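Local coordinates for protein peptidoglycan D,D-transpeptidase PbpA (Mycobacterium tuberculosis, PDB 3UN7) that probably cross-links the peptidoglycan of the mycobacterial cell wall as a penicillin-binding D,D-transpeptidase and probably helps to regulate cell length, at residues W413-V427 and A446-L458. Sequence-based numbering, arbitrary orientation.
Sequences WYIAFAPAQAPKVAV and AAPIGRAVIEAAL
Tyr414 lies against the first turns of helix 446-458 where this C-terminal helix packs on the antiparallel five-stranded sheet of the penicillin-binding transpeptidase fold, over the hairpin of strands 411-418 and 425-431. The tight part is here. With CG anti to the backbone N (chi1 -178°), the phenol reaches along the helix: Ala447 CA sits over one ring face, 3.9 Å from the centroid, in a CH-pi contact, while Tyr414 CD2 comes within 3.7 Å of Gly450 CA, where the helix has no side chain to hold the ring off. The guanidinium of Arg451 stands steeply to the ring, the planes 69° apart. Glu378 ties the two together: its OE1 is hydrogen-bonded to Tyr414 OH and its OE2 forms a salt bridge with Arg451 NE, while Arg451 NH1 bonds to Lys384 O.

Further along, Ile454 spans both strands: its CD1 lies 3.9 Å from Ala416 CB, its CG2 3.7 Å from Ala418 CB, and its CG1 3.9 Å from Val427 CG1. Beside it, Val427 CG1 meets Val453 CG1 at 3.6 Å. Toward the hairpin turn the packing opens to solvent. There Lys424 and Val425 form a classic beta bulge opposite Ala418, and Leu458 brings CD2 to Lys424 CB and Pro419 CD. The exposed Lys424 chain bends away from the helix, and its NZ donates to Ala422 O at 2.9 Å, in the carbonyl plane.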
loop_
_atom_site.group_PDB
_atom_site.type_symbol
_atom_site.label_atom_id
_atom_site.label_comp_id
_atom_site.label_asym_id
_atom_site.label_seq_id
_atom_site.Cartn_x
_atom_site.Cartn_y
_atom_site.Cartn_z
ATOM N N TRP A 413 6.424 -3.726 9.121
ATOM C CA TRP A 413 6.335 -3.487 7.695
ATOM C C TRP A 413 7.144 -4.534 6.949
ATOM O O TRP A 413 8.191 -4.976 7.430
ATOM C CB TRP A 413 6.983 -2.157 7.345
ATOM C CG TRP A 413 6.214 -0.887 7.575
ATOM C CD1 TRP A 413 6.342 -0.038 8.637
ATOM C CD2 TRP A 413 5.287 -0.263 6.668
ATOM N NE1 TRP A 413 5.519 1.058 8.473
ATOM C CE2 TRP A 413 4.875 0.951 7.262
ATOM C CE3 TRP A 413 4.757 -0.624 5.417
ATOM C CZ2 TRP A 413 3.942 1.812 6.654
ATOM C CZ3 TRP A 413 3.822 0.242 4.799
ATOM C CH2 TRP A 413 3.432 1.442 5.422
ATOM N N TYR A 414 6.679 -4.879 5.751
ATOM C CA TYR A 414 7.467 -5.638 4.780
ATOM C C TYR A 414 7.184 -5.009 3.431
ATOM O O TYR A 414 6.032 -4.874 3.047
ATOM C CB TYR A 414 7.011 -7.089 4.764
ATOM C CG TYR A 414 7.755 -8.047 3.839
ATOM C CD1 TYR A 414 9.026 -8.531 4.167
ATOM C CD2 TYR A 414 7.148 -8.523 2.674
ATOM C CE1 TYR A 414 9.682 -9.450 3.343
ATOM C CE2 TYR A 414 7.779 -9.427 1.851
ATOM C CZ TYR A 414 9.047 -9.874 2.176
ATOM O OH TYR A 414 9.642 -10.777 1.343
ATOM N N ILE A 415 8.227 -4.595 2.722
ATOM C CA ILE A 415 8.073 -4.162 1.338
ATOM C C ILE A 415 8.972 -5.026 0.461
ATOM O O ILE A 415 10.064 -5.406 0.884
ATOM C CB ILE A 415 8.317 -2.641 1.132
ATOM C CG1 ILE A 415 9.741 -2.224 1.532
ATOM C CG2 ILE A 415 7.289 -1.823 1.940
ATOM C CD1 ILE A 415 10.124 -0.821 1.027
ATOM N N ALA A 416 8.500 -5.368 -0.739
ATOM C CA ALA A 416 9.199 -6.394 -1.517
ATOM C C ALA A 416 8.801 -6.411 -2.970
ATOM O O ALA A 416 7.777 -5.854 -3.350
ATOM C CB ALA A 416 8.981 -7.785 -0.893
ATOM N N PHE A 417 9.650 -7.022 -3.786
ATOM C CA PHE A 417 9.306 -7.317 -5.167
ATOM C C PHE A 417 9.962 -8.611 -5.628
ATOM O O PHE A 417 10.928 -9.071 -5.029
ATOM C CB PHE A 417 9.591 -6.123 -6.094
ATOM C CG PHE A 417 11.020 -5.685 -6.128
ATOM C CD1 PHE A 417 11.896 -6.210 -7.077
ATOM C CD2 PHE A 417 11.488 -4.699 -5.246
ATOM C CE1 PHE A 417 13.226 -5.775 -7.134
ATOM C CE2 PHE A 417 12.812 -4.261 -5.301
ATOM C CZ PHE A 417 13.680 -4.800 -6.248
ATOM N N ALA A 418 9.408 -9.211 -6.677
ATOM C CA ALA A 418 9.841 -10.521 -7.132
ATOM C C ALA A 418 9.272 -10.793 -8.527
ATOM O O ALA A 418 8.271 -10.196 -8.888
ATOM C CB ALA A 418 9.361 -11.604 -6.145
ATOM N N PRO A 419 9.933 -11.659 -9.332
ATOM C CA PRO A 419 11.278 -12.186 -9.107
ATOM C C PRO A 419 12.236 -11.016 -9.164
ATOM O O PRO A 419 12.033 -10.106 -9.974
ATOM C CB PRO A 419 11.511 -13.105 -10.318
ATOM C CG PRO A 419 10.153 -13.434 -10.820
ATOM C CD PRO A 419 9.350 -12.191 -10.577
ATOM N N ALA A 420 13.255 -11.008 -8.313
ATOM C CA ALA A 420 14.068 -9.813 -8.152
ATOM C C ALA A 420 14.722 -9.344 -9.446
ATOM O O ALA A 420 14.944 -8.145 -9.627
ATOM C CB ALA A 420 15.127 -10.015 -7.062
ATOM N N GLN A 421 15.030 -10.283 -10.337
ATOM C CA GLN A 421 15.791 -9.953 -11.551
ATOM C C GLN A 421 14.930 -9.522 -12.733
ATOM O O GLN A 421 15.449 -8.946 -13.696
ATOM C CB GLN A 421 16.705 -11.100 -11.955
ATOM C CG GLN A 421 17.993 -11.134 -11.177
ATOM C CD GLN A 421 18.846 -12.328 -11.510
ATOM O OE1 GLN A 421 18.920 -13.279 -10.736
ATOM N NE2 GLN A 421 19.508 -12.288 -12.657
ATOM N N ALA A 422 13.628 -9.786 -12.643
ATOM C CA ALA A 422 12.658 -9.375 -13.670
ATOM C C ALA A 422 11.272 -9.320 -13.020
ATOM O O ALA A 422 10.458 -10.195 -13.245
ATOM C CB ALA A 422 12.680 -10.360 -14.832
ATOM N N PRO A 423 11.036 -8.312 -12.153
ATOM C CA PRO A 423 9.870 -8.285 -11.258
ATOM C C PRO A 423 8.493 -8.242 -11.925
ATOM O O PRO A 423 8.312 -7.587 -12.957
ATOM C CB PRO A 423 10.100 -7.026 -10.418
ATOM C CG PRO A 423 11.586 -6.755 -10.533
ATOM C CD PRO A 423 11.927 -7.159 -11.923
ATOM N N LYS A 424 7.534 -8.933 -11.314
ATOM C CA LYS A 424 6.156 -8.977 -11.819
ATOM C C LYS A 424 5.162 -8.473 -10.783
ATOM O O LYS A 424 4.009 -8.180 -11.096
ATOM C CB LYS A 424 5.798 -10.400 -12.263
ATOM C CG LYS A 424 6.501 -10.772 -13.553
ATOM C CD LYS A 424 7.213 -12.103 -13.433
ATOM C CE LYS A 424 8.145 -12.373 -14.640
ATOM N NZ LYS A 424 9.541 -12.750 -14.206
ATOM N N VAL A 425 5.637 -8.335 -9.553
ATOM C CA VAL A 425 4.798 -7.902 -8.463
ATOM C C VAL A 425 5.664 -7.171 -7.430
ATOM O O VAL A 425 6.833 -7.514 -7.219
ATOM C CB VAL A 425 4.014 -9.105 -7.853
ATOM C CG1 VAL A 425 4.975 -10.207 -7.325
ATOM C CG2 VAL A 425 2.993 -8.665 -6.800
ATOM N N ALA A 426 5.088 -6.153 -6.819
ATOM C CA ALA A 426 5.697 -5.465 -5.693
ATOM C C ALA A 426 4.629 -5.395 -4.613
ATOM O O ALA A 426 3.456 -5.227 -4.934
ATOM C CB ALA A 426 6.117 -4.094 -6.108
ATOM N N VAL A 427 5.021 -5.517 -3.350
ATOM C CA VAL A 427 4.056 -5.555 -2.254
ATOM C C VAL A 427 4.477 -4.653 -1.109
ATOM O O VAL A 427 5.666 -4.363 -0.929
ATOM C CB VAL A 427 3.793 -7.000 -1.706
ATOM C CG1 VAL A 427 3.308 -7.924 -2.819
ATOM C CG2 VAL A 427 5.067 -7.605 -1.012
ATOM N N ALA A 446 5.127 -9.491 9.482
ATOM C CA ALA A 446 4.723 -8.893 8.207
ATOM C C ALA A 446 5.272 -9.668 7.014
ATOM O O ALA A 446 4.638 -9.713 5.963
ATOM C CB ALA A 446 5.154 -7.430 8.151
ATOM N N ALA A 447 6.437 -10.302 7.191
ATOM C CA ALA A 447 7.153 -10.953 6.082
ATOM C C ALA A 447 6.414 -12.112 5.384
ATOM O O ALA A 447 6.320 -12.116 4.151
ATOM C CB ALA A 447 8.558 -11.397 6.532
ATOM N N PRO A 448 5.934 -13.122 6.150
ATOM C CA PRO A 448 5.257 -14.235 5.447
ATOM C C PRO A 448 3.925 -13.834 4.788
ATOM O O PRO A 448 3.485 -14.496 3.854
ATOM C CB PRO A 448 5.018 -15.273 6.541
ATOM C CG PRO A 448 5.130 -14.525 7.823
ATOM C CD PRO A 448 6.016 -13.353 7.607
ATOM N N ILE A 449 3.295 -12.775 5.288
ATOM C CA ILE A 449 2.103 -12.195 4.640
ATOM C C ILE A 449 2.474 -11.675 3.254
ATOM O O ILE A 449 1.757 -11.914 2.279
ATOM C CB ILE A 449 1.474 -11.065 5.500
ATOM C CG1 ILE A 449 0.945 -11.643 6.818
ATOM C CG2 ILE A 449 0.336 -10.350 4.722
ATOM C CD1 ILE A 449 0.588 -10.635 7.908
ATOM N N GLY A 450 3.603 -10.968 3.175
ATOM C CA GLY A 450 4.130 -10.470 1.899
ATOM C C GLY A 450 4.467 -11.598 0.941
ATOM O O GLY A 450 4.129 -11.529 -0.234
ATOM N N ARG A 451 5.115 -12.644 1.450
ATOM C CA ARG A 451 5.500 -13.784 0.634
ATOM C C ARG A 451 4.301 -14.580 0.130
ATOM O O ARG A 451 4.323 -15.031 -1.011
ATOM C CB ARG A 451 6.511 -14.682 1.356
ATOM C CG ARG A 451 7.797 -13.951 1.705
ATOM C CD ARG A 451 8.898 -14.907 2.147
ATOM N NE ARG A 451 10.031 -14.119 2.604
ATOM C CZ ARG A 451 10.321 -13.901 3.880
ATOM N NH1 ARG A 451 9.587 -14.462 4.839
ATOM N NH2 ARG A 451 11.359 -13.133 4.196
ATOM N N ALA A 452 3.254 -14.725 0.953
ATOM C CA ALA A 452 2.012 -15.397 0.491
ATOM C C ALA A 452 1.361 -14.613 -0.647
ATOM O O ALA A 452 0.728 -15.188 -1.542
ATOM C CB ALA A 452 1.014 -15.548 1.639
ATOM N N VAL A 453 1.485 -13.290 -0.586
ATOM C CA VAL A 453 0.906 -12.412 -1.601
ATOM C C VAL A 453 1.693 -12.527 -2.904
ATOM O O VAL A 453 1.102 -12.654 -3.990
ATOM C CB VAL A 453 0.812 -10.947 -1.101
ATOM C CG1 VAL A 453 0.412 -10.021 -2.210
ATOM C CG2 VAL A 453 -0.197 -10.855 0.025
ATOM N N ILE A 454 3.021 -12.501 -2.788
ATOM C CA ILE A 454 3.915 -12.718 -3.924
ATOM C C ILE A 454 3.688 -14.095 -4.561
ATOM O O ILE A 454 3.607 -14.210 -5.787
ATOM C CB ILE A 454 5.402 -12.533 -3.520
ATOM C CG1 ILE A 454 5.652 -11.070 -3.166
ATOM C CG2 ILE A 454 6.327 -12.995 -4.661
ATOM C CD1 ILE A 454 6.960 -10.790 -2.392
ATOM N N GLU A 455 3.569 -15.124 -3.725
ATOM C CA GLU A 455 3.340 -16.486 -4.215
ATOM C C GLU A 455 2.070 -16.522 -5.056
ATOM O O GLU A 455 2.074 -17.075 -6.154
ATOM C CB GLU A 455 3.248 -17.480 -3.058
ATOM C CG GLU A 455 3.127 -18.950 -3.497
ATOM C CD GLU A 455 3.380 -19.926 -2.355
ATOM O OE1 GLU A 455 3.981 -19.512 -1.325
ATOM O OE2 GLU A 455 2.994 -21.116 -2.491
ATOM N N ALA A 456 1.004 -15.907 -4.543
ATOM C CA ALA A 456 -0.287 -15.862 -5.239
ATOM C C ALA A 456 -0.156 -15.145 -6.578
ATOM O O ALA A 456 -0.688 -15.606 -7.599
ATOM C CB ALA A 456 -1.334 -15.188 -4.370
ATOM N N ALA A 457 0.570 -14.031 -6.575
ATOM C CA ALA A 457 0.843 -13.261 -7.797
ATOM C C ALA A 457 1.598 -14.039 -8.870
ATOM O O ALA A 457 1.353 -13.860 -10.061
ATOM C CB ALA A 457 1.601 -11.971 -7.449
ATOM N N LEU A 458 2.521 -14.898 -8.450
ATOM C CA LEU A 458 3.415 -15.603 -9.387
ATOM C C LEU A 458 2.945 -16.996 -9.794
ATOM O O LEU A 458 3.532 -17.631 -10.678
ATOM C CB LEU A 458 4.836 -15.673 -8.809
ATOM C CG LEU A 458 5.504 -14.322 -8.529
ATOM C CD1 LEU A 458 6.915 -14.502 -7.994
ATOM C CD2 LEU A 458 5.502 -13.432 -9.779
#